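Local coordinates for dual specificity protein phosphatase 12 (Homo sapiens, PDB 4KI9) that removes phosphate from phosphotyrosine and from phosphoserine or phosphothreonine in proteins, a dual specificity activity of its catalytic domain, at residues L31-E36 and V85-H90; L8-A13 and A98-F103; D63-L68 and K154-Q159; L104-Q109 and G143-T148. The protein carries 2 engineered substitutions. All coordinates share one frame; numbering follows the deposited sequence.

Interaction 1 of 4, residues L31-E36 and V85-H90; sequences LTVDSE and VLVHSH. Engineered in segment 85-90: S89 (natural residue Cys). With PO4 (phosphate ion), chain B.
L31 and V33 are tied to L86 and H88 by the ladder of two neighbouring parallel strands, whose axes lie 4.9 Å apart and diverge by only 4°. Three main-chain bonds form it: L31 N to L86 O, H88 N to L31 O at 2.9 Å, and V33 N to H88 O, the last nearly straight at 170°. Two CA-H...O contacts reinforce the ladder, from V87 CA to L31 O and from S89 CA to V33 O. These are central strands of the phosphatase sheet, and strand 84-88 runs directly into the phosphate-binding loop, the CX5R signature of protein tyrosine phosphatases. The polar side-chain contact pairs T32 with H88, which lie side by side pointing the same way; T32 OG1 and H88 NE2 share a hydrogen bond of 2.7 Å. H88 ND1 donates to S89 O at 3.1 Å, somewhat out of the ring plane, so both ring nitrogens are held and the imidazole's rotation is fixed. Apolar contact is sparse: L31 CB reaches V87 CG2 at 4.3 Å. S89, engineered in place of the predicted nucleophilic cysteine, donates from OG to O3 of the phosphate ion at 2.7 Å, and H90 N adds a weak bond to O1.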
loop_
_atom_site.group_PDB
_atom_site.type_symbol
_atom_site.label_atom_id
_atom_site.label_comp_id
_atom_site.label_asym_id
_atom_site.label_seq_id
_atom_site.Cartn_x
_atom_site.Cartn_y
_atom_site.Cartn_z
ATOM N N LEU A 31 -0.805 8.700 0.511
ATOM C CA LEU A 31 -1.744 7.657 0.878
ATOM C C LEU A 31 -1.415 7.241 2.294
ATOM O O LEU A 31 -0.343 6.694 2.560
ATOM C CB LEU A 31 -1.629 6.453 -0.061
ATOM C CG LEU A 31 -2.767 5.415 0.009
ATOM C CD1 LEU A 31 -2.710 4.544 -1.239
ATOM C CD2 LEU A 31 -2.685 4.513 1.241
ATOM N N THR A 32 -2.346 7.514 3.194
ATOM C CA THR A 32 -2.248 7.083 4.582
ATOM C C THR A 32 -3.019 5.773 4.769
ATOM O O THR A 32 -4.216 5.702 4.499
ATOM C CB THR A 32 -2.835 8.149 5.524
ATOM O OG1 THR A 32 -2.155 9.400 5.326
ATOM C CG2 THR A 32 -2.729 7.712 6.981
ATOM N N VAL A 33 -2.323 4.726 5.204
ATOM C CA VAL A 33 -2.993 3.488 5.572
ATOM C C VAL A 33 -2.672 3.227 7.044
ATOM O O VAL A 33 -1.580 2.795 7.389
ATOM C CB VAL A 33 -2.613 2.306 4.622
ATOM C CG1 VAL A 33 -1.092 2.206 4.425
ATOM C CG2 VAL A 33 -3.201 0.991 5.122
ATOM N N ASP A 34 -3.630 3.540 7.911
ATOM C CA ASP A 34 -3.356 3.656 9.331
ATOM C C ASP A 34 -4.697 3.743 10.044
ATOM O O ASP A 34 -5.747 3.745 9.394
ATOM C CB ASP A 34 -2.549 4.933 9.568
ATOM C CG ASP A 34 -1.596 4.825 10.748
ATOM O OD1 ASP A 34 -1.864 4.031 11.665
ATOM O OD2 ASP A 34 -0.583 5.557 10.759
ATOM N N SER A 35 -4.669 3.816 11.370
ATOM C CA SER A 35 -5.901 3.923 12.147
ATOM C C SER A 35 -6.461 5.346 12.157
ATOM O O SER A 35 -7.647 5.546 12.411
ATOM C CB SER A 35 -5.657 3.448 13.583
ATOM O OG SER A 35 -4.584 4.170 14.169
ATOM N N GLU A 36 -5.609 6.332 11.875
ATOM C CA GLU A 36 -6.023 7.736 11.899
ATOM C C GLU A 36 -5.300 8.498 10.807
ATOM O O GLU A 36 -4.239 8.070 10.360
ATOM C CB GLU A 36 -5.694 8.367 13.257
ATOM C CG GLU A 36 -4.198 8.464 13.517
ATOM C CD GLU A 36 -3.859 9.185 14.809
ATOM O OE1 GLU A 36 -2.857 9.933 14.826
ATOM O OE2 GLU A 36 -4.585 8.994 15.807
ATOM N N VAL A 85 4.731 10.389 -4.820
ATOM C CA VAL A 85 3.776 9.793 -3.894
ATOM C C VAL A 85 4.447 9.245 -2.629
ATOM O O VAL A 85 5.488 8.590 -2.700
ATOM C CB VAL A 85 3.037 8.618 -4.584
ATOM C CG1 VAL A 85 2.141 7.880 -3.598
ATOM C CG2 VAL A 85 2.235 9.121 -5.748
ATOM N N LEU A 86 3.845 9.516 -1.473
ATOM C CA LEU A 86 4.239 8.868 -0.223
ATOM C C LEU A 86 3.126 7.930 0.222
ATOM O O LEU A 86 1.962 8.330 0.283
ATOM C CB LEU A 86 4.479 9.915 0.868
ATOM C CG LEU A 86 4.714 9.331 2.276
ATOM C CD1 LEU A 86 5.987 8.472 2.335
ATOM C CD2 LEU A 86 4.744 10.426 3.342
ATOM N N VAL A 87 3.475 6.682 0.514
ATOM C CA VAL A 87 2.534 5.752 1.148
ATOM C C VAL A 87 3.055 5.515 2.548
ATOM O O VAL A 87 4.195 5.067 2.719
ATOM C CB VAL A 87 2.486 4.384 0.436
ATOM C CG1 VAL A 87 1.536 3.444 1.177
ATOM C CG2 VAL A 87 2.057 4.545 -1.015
ATOM N N HIS A 88 2.264 5.834 3.563
ATOM C CA HIS A 88 2.760 5.652 4.930
ATOM C C HIS A 88 1.769 4.969 5.861
ATOM O O HIS A 88 0.549 5.089 5.699
ATOM C CB HIS A 88 3.193 6.990 5.545
ATOM C CG HIS A 88 2.051 7.810 6.064
ATOM N ND1 HIS A 88 1.663 7.785 7.382
ATOM C CD2 HIS A 88 1.208 8.667 5.437
ATOM C CE1 HIS A 88 0.633 8.598 7.553
ATOM N NE2 HIS A 88 0.338 9.145 6.388
ATOM N N SER A 89 2.323 4.250 6.837
ATOM C CA SER A 89 1.566 3.679 7.940
ATOM C C SER A 89 2.096 4.284 9.249
ATOM O O SER A 89 2.561 5.420 9.256
ATOM C CB SER A 89 1.712 2.157 7.937
ATOM O OG SER A 89 3.062 1.763 7.736
ATOM N N HIS A 90 2.023 3.545 10.352
ATOM C CA HIS A 90 2.617 4.038 11.598
ATOM C C HIS A 90 4.099 3.675 11.726
ATOM O O HIS A 90 4.933 4.537 12.000
ATOM C CB HIS A 90 1.850 3.560 12.834
ATOM C CG HIS A 90 2.390 4.114 14.118
ATOM N ND1 HIS A 90 3.065 3.342 15.039
ATOM C CD2 HIS A 90 2.375 5.372 14.620
ATOM C CE1 HIS A 90 3.434 4.099 16.058
ATOM N NE2 HIS A 90 3.030 5.333 15.828
HETATM P P PO4 B . 2.609 -0.656 10.325
HETATM O O1 PO4 B . 2.267 0.573 11.135
HETATM O O2 PO4 B . 1.361 -1.217 9.696
HETATM O O3 PO4 B . 3.646 -0.331 9.279
HETATM O O4 PO4 B . 3.155 -1.720 11.253
#

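Interaction 2 of 4, residues L8-A13 and A98-F103; sequences LYFGGA and AIITAF
Strand 8-11, which presents L8 and F10, runs roughly antiparallel to helix 98-103, with 155° between their directions and 9.8 Å between the axes of the short segments. The backbones are nearest at F10 and I100, whose CA atoms are 7.6 Å apart. No hydrogen bond crosses the interface, which is wholly apolar. I100 carries most of the contact: CG1, anti to the carbonyl carbon (chi1 -67°), lies against F10 CB, and CD1 beyond it meets L8. I100 CG1 lies 3.7 Å from F10 CB, where the two side chains cross at about a right angle, so the helix meets the base of the phenylalanine. F10 also touches V4 of the adjoining strand 2-5 and L119 of helix 112-122. L8 and I100 reach toward each other tip to tip, L8 CD2 standing 3.9 Å from I100 CD1. The other methyl of L8 serves F103 one helical turn on: L8 CD1 is 4.0 Å from F103 CD2 and equally near CE2, as the two side chains slide past each other in opposite directions. Strand 8-11 bonds on one side to strand 84-88, the strand leading to the phosphate loop. Helix 95-108, which leaves that loop, thus covers one face of the sheet, as is typical of the alpha/beta catalytic domain of protein tyrosine phosphatases.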
loop_
_atom_site.group_PDB
_atom_site.type_symbol
_atom_site.label_atom_id
_atom_site.label_comp_id
_atom_site.label_asym_id
_atom_site.label_seq_id
_atom_site.Cartn_x
_atom_site.Cartn_y
_atom_site.Cartn_z
ATOM N N LEU A 8 8.230 7.435 -6.009
ATOM C CA LEU A 8 7.402 6.581 -5.150
ATOM C C LEU A 8 8.127 6.219 -3.847
ATOM O O LEU A 8 9.159 5.537 -3.858
ATOM C CB LEU A 8 6.980 5.320 -5.913
ATOM C CG LEU A 8 5.699 4.550 -5.554
ATOM C CD1 LEU A 8 5.973 3.058 -5.487
ATOM C CD2 LEU A 8 4.991 5.035 -4.288
ATOM N N TYR A 9 7.564 6.664 -2.729
ATOM C CA TYR A 9 8.211 6.543 -1.427
ATOM C C TYR A 9 7.288 5.855 -0.431
ATOM O O TYR A 9 6.065 5.913 -0.569
ATOM C CB TYR A 9 8.583 7.936 -0.891
ATOM C CG TYR A 9 9.533 8.743 -1.767
ATOM C CD1 TYR A 9 9.082 9.408 -2.908
ATOM C CD2 TYR A 9 10.880 8.856 -1.435
ATOM C CE1 TYR A 9 9.952 10.153 -3.701
ATOM C CE2 TYR A 9 11.754 9.587 -2.218
ATOM C CZ TYR A 9 11.291 10.234 -3.344
ATOM O OH TYR A 9 12.174 10.963 -4.104
ATOM N N PHE A 10 7.870 5.194 0.570
ATOM C CA PHE A 10 7.081 4.688 1.683
ATOM C C PHE A 10 7.811 4.899 3.005
ATOM O O PHE A 10 9.032 5.046 3.032
ATOM C CB PHE A 10 6.669 3.222 1.484
ATOM C CG PHE A 10 7.731 2.219 1.865
ATOM C CD1 PHE A 10 8.721 1.865 0.965
ATOM C CD2 PHE A 10 7.716 1.607 3.110
ATOM C CE1 PHE A 10 9.696 0.932 1.307
ATOM C CE2 PHE A 10 8.694 0.673 3.461
ATOM C CZ PHE A 10 9.679 0.338 2.557
ATOM N N GLY A 11 7.060 4.939 4.099
ATOM C CA GLY A 11 7.656 5.182 5.403
ATOM C C GLY A 11 6.632 5.078 6.510
ATOM O O GLY A 11 5.509 4.632 6.282
ATOM N N GLY A 12 7.023 5.479 7.716
ATOM C CA GLY A 12 6.140 5.423 8.864
ATOM C C GLY A 12 5.641 6.794 9.273
ATOM O O GLY A 12 5.671 7.732 8.482
ATOM N N ALA A 13 5.181 6.905 10.515
ATOM C CA ALA A 13 4.658 8.163 11.040
ATOM C C ALA A 13 5.683 9.294 10.969
ATOM O O ALA A 13 5.313 10.460 10.842
ATOM C CB ALA A 13 4.174 7.975 12.476
ATOM N N ALA A 98 2.493 -3.573 2.543
ATOM C CA ALA A 98 1.493 -4.320 1.773
ATOM C C ALA A 98 0.952 -3.515 0.576
ATOM O O ALA A 98 0.812 -4.038 -0.540
ATOM C CB ALA A 98 0.351 -4.766 2.679
ATOM N N ILE A 99 0.658 -2.241 0.803
ATOM C CA ILE A 99 0.130 -1.397 -0.272
ATOM C C ILE A 99 1.152 -1.228 -1.390
ATOM O O ILE A 99 0.822 -1.343 -2.569
ATOM C CB ILE A 99 -0.300 -0.001 0.247
ATOM C CG1 ILE A 99 -1.480 -0.125 1.211
ATOM C CG2 ILE A 99 -0.668 0.933 -0.906
ATOM C CD1 ILE A 99 -2.689 -0.861 0.640
ATOM N N ILE A 100 2.393 -0.928 -1.026
ATOM C CA ILE A 100 3.445 -0.786 -2.037
ATOM C C ILE A 100 3.602 -2.074 -2.837
ATOM O O ILE A 100 3.688 -2.050 -4.070
ATOM C CB ILE A 100 4.796 -0.427 -1.389
ATOM C CG1 ILE A 100 4.721 0.965 -0.775
ATOM C CG2 ILE A 100 5.918 -0.473 -2.427
ATOM C CD1 ILE A 100 4.531 2.059 -1.819
ATOM N N THR A 101 3.627 -3.201 -2.127
ATOM C CA THR A 101 3.768 -4.498 -2.776
ATOM C C THR A 101 2.632 -4.716 -3.774
ATOM O O THR A 101 2.869 -5.140 -4.911
ATOM C CB THR A 101 3.838 -5.648 -1.758
ATOM O OG1 THR A 101 4.902 -5.395 -0.825
ATOM C CG2 THR A 101 4.109 -6.995 -2.468
ATOM N N ALA A 102 1.406 -4.385 -3.368
ATOM C CA ALA A 102 0.262 -4.553 -4.252
ATOM C C ALA A 102 0.431 -3.698 -5.505
ATOM O O ALA A 102 0.117 -4.124 -6.622
ATOM C CB ALA A 102 -1.037 -4.203 -3.527
ATOM N N PHE A 103 0.932 -2.489 -5.324
ATOM C CA PHE A 103 1.154 -1.598 -6.464
ATOM C C PHE A 103 2.193 -2.165 -7.433
ATOM O O PHE A 103 2.012 -2.147 -8.650
ATOM C CB PHE A 103 1.627 -0.240 -5.966
ATOM C CG PHE A 103 2.018 0.697 -7.071
ATOM C CD1 PHE A 103 1.049 1.461 -7.720
ATOM C CD2 PHE A 103 3.344 0.808 -7.466
ATOM C CE1 PHE A 103 1.409 2.326 -8.738
ATOM C CE2 PHE A 103 3.705 1.652 -8.483
ATOM C CZ PHE A 103 2.737 2.419 -9.120
#

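Interaction 3 of 4, residues D63-L68 and K154-Q159; sequences DLLSHL and KQYRLQ
D63 faces Y156 and R157 at once, giving one carboxylate oxygen to each. Its plane stands 72° from the Y156 ring, and Y156 OH donates to D63 OD1 over 2.7 Å from well above the carboxylate plane, 62° out of it. Seen from the ring, the same oxygen lies at the edge and in plane. The guanidinium is turned quite differently: it lies within 14° of the carboxylate plane, and R157 NH1 forms a salt bridge of 2.8 Å with D63 OD2. The R157 chain is bent at chi2 and chi3, and its end comes nearer to the loop than its first bond would suggest. Within its own loop D63 OD1 also accepts from S66 N at 3.0 Å, an Asx motif leading into helix 68-80. S66 N and Y156 OH approach that oxygen from opposite faces of the carboxylate, while S66 OG donates to OD2 on the syn side, so the group is gripped from several directions. The loop follows strand 50-55, and helix 151-160, the last of the chain, lies against it; the loop after this strand carries the general acid in related phosphatases, and probably here too. L65 slides past Y156 in the opposite direction, placing CD2 over the centre of one ring face, 3.7 Å from the centroid, in a CH-pi contact. L65 CB approaches Y156 OH at 3.6 Å. Outside the pair, Q135 and L138 of helix 130-141 also touch Y156, and Y153 OH bonds to S66 OG.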
loop_
_atom_site.group_PDB
_atom_site.type_symbol
_atom_site.label_atom_id
_atom_site.label_comp_id
_atom_site.label_asym_id
_atom_site.label_seq_id
_atom_site.Cartn_x
_atom_site.Cartn_y
_atom_site.Cartn_z
ATOM N N ASP A 63 -9.088 -6.413 6.729
ATOM C CA ASP A 63 -9.289 -6.610 5.301
ATOM C C ASP A 63 -8.687 -5.453 4.517
ATOM O O ASP A 63 -9.341 -4.427 4.308
ATOM C CB ASP A 63 -10.783 -6.751 4.983
ATOM C CG ASP A 63 -11.055 -6.908 3.493
ATOM O OD1 ASP A 63 -10.105 -7.112 2.712
ATOM O OD2 ASP A 63 -12.236 -6.853 3.091
ATOM N N LEU A 64 -7.438 -5.617 4.090
ATOM C CA LEU A 64 -6.812 -4.676 3.172
ATOM C C LEU A 64 -7.170 -5.016 1.733
ATOM O O LEU A 64 -7.260 -4.129 0.866
ATOM C CB LEU A 64 -5.295 -4.716 3.318
ATOM C CG LEU A 64 -4.577 -3.696 4.197
ATOM C CD1 LEU A 64 -3.128 -3.681 3.787
ATOM C CD2 LEU A 64 -5.183 -2.310 4.072
ATOM N N LEU A 65 -7.357 -6.308 1.475
ATOM C CA LEU A 65 -7.603 -6.816 0.116
ATOM C C LEU A 65 -8.674 -6.031 -0.642
ATOM O O LEU A 65 -8.488 -5.694 -1.810
ATOM C CB LEU A 65 -7.980 -8.307 0.160
ATOM C CG LEU A 65 -8.335 -8.982 -1.173
ATOM C CD1 LEU A 65 -7.200 -8.832 -2.188
ATOM C CD2 LEU A 65 -8.613 -10.475 -0.946
ATOM N N SER A 66 -9.784 -5.737 0.032
ATOM C CA SER A 66 -10.921 -5.071 -0.587
ATOM C C SER A 66 -10.597 -3.640 -1.019
ATOM O O SER A 66 -11.263 -3.095 -1.893
ATOM C CB SER A 66 -12.122 -5.078 0.370
ATOM O OG SER A 66 -12.563 -6.415 0.609
ATOM N N HIS A 67 -9.565 -3.049 -0.416
ATOM C CA HIS A 67 -9.155 -1.666 -0.720
ATOM C C HIS A 67 -7.983 -1.528 -1.694
ATOM O O HIS A 67 -7.593 -0.406 -2.043
ATOM C CB HIS A 67 -8.802 -0.932 0.578
ATOM C CG HIS A 67 -9.912 -0.926 1.570
ATOM N ND1 HIS A 67 -10.089 -1.937 2.491
ATOM C CD2 HIS A 67 -10.942 -0.068 1.754
ATOM C CE1 HIS A 67 -11.156 -1.678 3.223
ATOM N NE2 HIS A 67 -11.693 -0.551 2.796
ATOM N N LEU A 68 -7.422 -2.652 -2.137
ATOM C CA LEU A 68 -6.184 -2.621 -2.908
ATOM C C LEU A 68 -6.308 -1.959 -4.279
ATOM O O LEU A 68 -5.415 -1.231 -4.681
ATOM C CB LEU A 68 -5.564 -4.030 -3.057
ATOM C CG LEU A 68 -5.031 -4.686 -1.781
ATOM C CD1 LEU A 68 -4.480 -6.115 -2.067
ATOM C CD2 LEU A 68 -3.985 -3.788 -1.104
ATOM N N LYS A 154 -15.444 -14.191 -2.741
ATOM C CA LYS A 154 -16.610 -14.514 -1.928
ATOM C C LYS A 154 -16.215 -15.380 -0.739
ATOM O O LYS A 154 -16.649 -15.124 0.379
ATOM C CB LYS A 154 -17.702 -15.177 -2.769
ATOM C CG LYS A 154 -18.336 -14.225 -3.778
ATOM C CD LYS A 154 -19.174 -14.961 -4.800
ATOM C CE LYS A 154 -19.755 -13.982 -5.808
ATOM N NZ LYS A 154 -20.353 -14.678 -6.982
ATOM N N GLN A 155 -15.379 -16.393 -0.973
ATOM C CA GLN A 155 -14.957 -17.268 0.122
ATOM C C GLN A 155 -14.174 -16.476 1.170
ATOM O O GLN A 155 -14.351 -16.664 2.369
ATOM C CB GLN A 155 -14.118 -18.442 -0.397
ATOM C CG GLN A 155 -13.765 -19.439 0.679
ATOM C CD GLN A 155 -14.977 -20.216 1.172
ATOM O OE1 GLN A 155 -16.012 -20.264 0.503
ATOM N NE2 GLN A 155 -14.854 -20.824 2.351
ATOM N N TYR A 156 -13.310 -15.582 0.706
ATOM C CA TYR A 156 -12.526 -14.729 1.588
ATOM C C TYR A 156 -13.401 -13.845 2.489
ATOM O O TYR A 156 -13.106 -13.674 3.676
ATOM C CB TYR A 156 -11.611 -13.847 0.736
ATOM C CG TYR A 156 -10.963 -12.688 1.456
ATOM C CD1 TYR A 156 -11.469 -11.389 1.335
ATOM C CD2 TYR A 156 -9.819 -12.875 2.215
ATOM C CE1 TYR A 156 -10.857 -10.316 1.983
ATOM C CE2 TYR A 156 -9.198 -11.807 2.861
ATOM C CZ TYR A 156 -9.722 -10.532 2.733
ATOM O OH TYR A 156 -9.104 -9.478 3.367
ATOM N N ARG A 157 -14.459 -13.272 1.923
ATOM C CA ARG A 157 -15.362 -12.417 2.700
ATOM C C ARG A 157 -16.231 -13.224 3.684
ATOM O O ARG A 157 -16.524 -12.772 4.786
ATOM C CB ARG A 157 -16.224 -11.545 1.778
ATOM C CG ARG A 157 -15.457 -10.421 1.036
ATOM C CD ARG A 157 -14.831 -9.384 1.967
ATOM N NE ARG A 157 -15.753 -9.007 3.036
ATOM C CZ ARG A 157 -15.382 -8.579 4.241
ATOM N NH1 ARG A 157 -14.094 -8.437 4.543
ATOM N NH2 ARG A 157 -16.307 -8.300 5.154
ATOM N N LEU A 158 -16.639 -14.422 3.293
ATOM C CA LEU A 158 -17.341 -15.297 4.227
ATOM C C LEU A 158 -16.438 -15.612 5.416
ATOM O O LEU A 158 -16.889 -15.622 6.563
ATOM C CB LEU A 158 -17.786 -16.603 3.552
ATOM C CG LEU A 158 -18.833 -16.521 2.443
ATOM C CD1 LEU A 158 -19.078 -17.893 1.855
ATOM C CD2 LEU A 158 -20.130 -15.944 3.017
ATOM N N GLN A 159 -15.161 -15.872 5.146
ATOM C CA GLN A 159 -14.222 -16.188 6.223
ATOM C C GLN A 159 -13.997 -14.982 7.123
ATOM O O GLN A 159 -13.904 -15.114 8.340
ATOM C CB GLN A 159 -12.893 -16.705 5.653
ATOM C CG GLN A 159 -13.070 -18.029 4.905
ATOM C CD GLN A 159 -11.769 -18.625 4.398
ATOM O OE1 GLN A 159 -11.777 -19.537 3.571
ATOM N NE2 GLN A 159 -10.646 -18.119 4.897
#

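Interaction 4 of 4, residues L104-Q109 and G143-T148; sequences LMKTDQ and GYEVDT
Y144 lays its ring against the last turns of helix 95-108, where M105, K106 and Q109 receive it. M105 O sits over one face of the ring, offset toward the rim and 3.8 Å from Y144 CD1; Q109 CA lies over the same face. The M105 side chain crosses the tyrosine at about a right angle and, bent at chi3 (63°), brings its methyl CE to the ring edge, in plane, 3.8 Å from Y144 CE1. Q109 OE1 approaches Y144 CD2 at 3.6 Å, its amide plane 75° from the ring. No hydrogen bond spans the contact; the ring is met by main-chain atoms, the M105 methyl and the Q109 amide oxygen. The K106 chain, extended beyond CG, passes the Y144 carbonyl: K106 CE is 3.2 Å from Y144 O, a methylene probably polarised by the adjacent ammonium. The charge itself is held by a salt bridge to D69, while E145 offers CG at 4.1 Å from K106 NZ. In the second shell, D69 also accepts a bond from V146 N, so one aspartate of helix 68-80 ties both segments. Y144 is delivered by the turn before it: G143, with positive phi, closes helix 130-141 in a Schellman motif, and Y144 itself has positive phi. On the helix side, Q109 likewise leaves the helical path with positive phi. M105 packs further on L136 and Q140 of helix 130-141 and on F112 and A115 of helix 112-122, while V146 leads on to Y153 of helix 151-160.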
loop_
_atom_site.group_PDB
_atom_site.type_symbol
_atom_site.label_atom_id
_atom_site.label_comp_id
_atom_site.label_asym_id
_atom_site.label_seq_id
_atom_site.Cartn_x
_atom_site.Cartn_y
_atom_site.Cartn_z
ATOM N N LEU A 104 3.294 -2.652 -6.881
ATOM C CA LEU A 104 4.330 -3.281 -7.684
ATOM C C LEU A 104 3.764 -4.502 -8.390
ATOM O O LEU A 104 3.999 -4.689 -9.571
ATOM C CB LEU A 104 5.527 -3.672 -6.817
ATOM C CG LEU A 104 6.341 -2.519 -6.237
ATOM C CD1 LEU A 104 7.518 -3.039 -5.414
ATOM C CD2 LEU A 104 6.826 -1.575 -7.363
ATOM N N MET A 105 2.995 -5.315 -7.670
ATOM C CA MET A 105 2.355 -6.485 -8.262
ATOM C C MET A 105 1.472 -6.127 -9.460
ATOM O O MET A 105 1.599 -6.711 -10.536
ATOM C CB MET A 105 1.513 -7.231 -7.212
ATOM C CG MET A 105 2.329 -7.945 -6.132
ATOM S SD MET A 105 1.301 -8.578 -4.802
ATOM C CE MET A 105 0.297 -9.767 -5.690
ATOM N N LYS A 106 0.563 -5.181 -9.276
ATOM C CA LYS A 106 -0.404 -4.869 -10.324
ATOM C C LYS A 106 0.219 -4.150 -11.516
ATOM O O LYS A 106 -0.044 -4.518 -12.662
ATOM C CB LYS A 106 -1.591 -4.080 -9.757
ATOM C CG LYS A 106 -2.730 -3.918 -10.748
ATOM C CD LYS A 106 -3.966 -3.285 -10.117
ATOM C CE LYS A 106 -5.160 -3.445 -11.050
ATOM N NZ LYS A 106 -6.458 -3.126 -10.400
ATOM N N THR A 107 1.052 -3.141 -11.265
ATOM C CA THR A 107 1.661 -2.392 -12.370
ATOM C C THR A 107 2.602 -3.256 -13.214
ATOM O O THR A 107 2.560 -3.216 -14.446
ATOM C CB THR A 107 2.397 -1.116 -11.909
ATOM O OG1 THR A 107 3.360 -1.436 -10.898
ATOM C CG2 THR A 107 1.410 -0.096 -11.365
ATOM N N ASP A 108 3.428 -4.054 -12.546
ATOM C CA ASP A 108 4.395 -4.892 -13.234
ATOM C C ASP A 108 3.877 -6.296 -13.561
ATOM O O ASP A 108 4.588 -7.080 -14.200
ATOM C CB ASP A 108 5.671 -5.027 -12.396
ATOM C CG ASP A 108 6.380 -3.710 -12.190
ATOM O OD1 ASP A 108 7.242 -3.639 -11.290
ATOM O OD2 ASP A 108 6.073 -2.742 -12.910
ATOM N N GLN A 109 2.659 -6.615 -13.128
ATOM C CA GLN A 109 2.122 -7.967 -13.272
ATOM C C GLN A 109 3.126 -8.955 -12.701
ATOM O O GLN A 109 3.553 -9.885 -13.385
ATOM C CB GLN A 109 1.837 -8.299 -14.741
ATOM C CG GLN A 109 0.972 -7.275 -15.448
ATOM C CD GLN A 109 -0.388 -7.818 -15.825
ATOM O OE1 GLN A 109 -1.057 -8.469 -15.022
ATOM N NE2 GLN A 109 -0.810 -7.548 -17.052
ATOM N N GLY A 143 -5.843 -12.315 -10.438
ATOM C CA GLY A 143 -5.376 -11.625 -11.625
ATOM C C GLY A 143 -4.948 -10.201 -11.341
ATOM O O GLY A 143 -5.031 -9.335 -12.215
ATOM N N TYR A 144 -4.466 -9.968 -10.122
ATOM C CA TYR A 144 -4.050 -8.637 -9.662
ATOM C C TYR A 144 -5.210 -7.665 -9.730
ATOM O O TYR A 144 -5.075 -6.547 -10.220
ATOM C CB TYR A 144 -2.848 -8.112 -10.463
ATOM C CG TYR A 144 -1.709 -9.094 -10.536
ATOM C CD1 TYR A 144 -0.936 -9.364 -9.423
ATOM C CD2 TYR A 144 -1.405 -9.762 -11.724
ATOM C CE1 TYR A 144 0.111 -10.280 -9.486
ATOM C CE2 TYR A 144 -0.372 -10.677 -11.794
ATOM C CZ TYR A 144 0.386 -10.930 -10.675
ATOM O OH TYR A 144 1.422 -11.835 -10.733
ATOM N N GLU A 145 -6.353 -8.111 -9.231
ATOM C CA GLU A 145 -7.583 -7.330 -9.216
ATOM C C GLU A 145 -8.374 -7.753 -7.995
ATOM O O GLU A 145 -8.175 -8.857 -7.497
ATOM C CB GLU A 145 -8.420 -7.670 -10.437
ATOM C CG GLU A 145 -8.515 -6.566 -11.451
ATOM C CD GLU A 145 -9.515 -6.892 -12.539
ATOM O OE1 GLU A 145 -10.116 -7.990 -12.465
ATOM O OE2 GLU A 145 -9.699 -6.057 -13.454
ATOM N N VAL A 146 -9.264 -6.889 -7.508
ATOM C CA VAL A 146 -10.228 -7.297 -6.497
ATOM C C VAL A 146 -11.504 -7.631 -7.257
ATOM O O VAL A 146 -12.336 -6.762 -7.500
ATOM C CB VAL A 146 -10.537 -6.179 -5.470
ATOM C CG1 VAL A 146 -11.477 -6.694 -4.394
ATOM C CG2 VAL A 146 -9.250 -5.617 -4.844
ATOM N N ASP A 147 -11.640 -8.887 -7.664
ATOM C CA ASP A 147 -12.797 -9.320 -8.441
ATOM C C ASP A 147 -13.913 -9.780 -7.502
ATOM O O ASP A 147 -13.896 -10.909 -7.014
ATOM C CB ASP A 147 -12.355 -10.442 -9.391
ATOM C CG ASP A 147 -13.496 -11.024 -10.216
ATOM O OD1 ASP A 147 -13.209 -11.948 -11.005
ATOM O OD2 ASP A 147 -14.660 -10.584 -10.086
ATOM N N THR A 148 -14.896 -8.918 -7.255
ATOM C CA THR A 148 -15.898 -9.215 -6.232
ATOM C C THR A 148 -16.863 -10.314 -6.654
ATOM O O THR A 148 -17.661 -10.784 -5.851
ATOM C CB THR A 148 -16.717 -7.981 -5.844
ATOM O OG1 THR A 148 -17.406 -7.494 -7.000
ATOM C CG2 THR A 148 -15.816 -6.891 -5.278
#

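How the interactions relate
Interactions 1 and 2 form the buried core and meet directly, since strands 84-88 and 8-11 are neighbours in one sheet; V85 O probably accepts from Y9 N. The first is chiefly main-chain bonding with a phosphate site at its end, the second purely apolar. Interactions 2 and 4 use successive parts of helix 95-108, the inner part against the sheet and its end at the surface, where an aromatic ring lies on backbone. Interaction 3 is partly buried and the most ionic. It joins the core through L64 and L68, which pack on A98, I99 and A102, and touches interaction 4 where L65 and S66 meet V146.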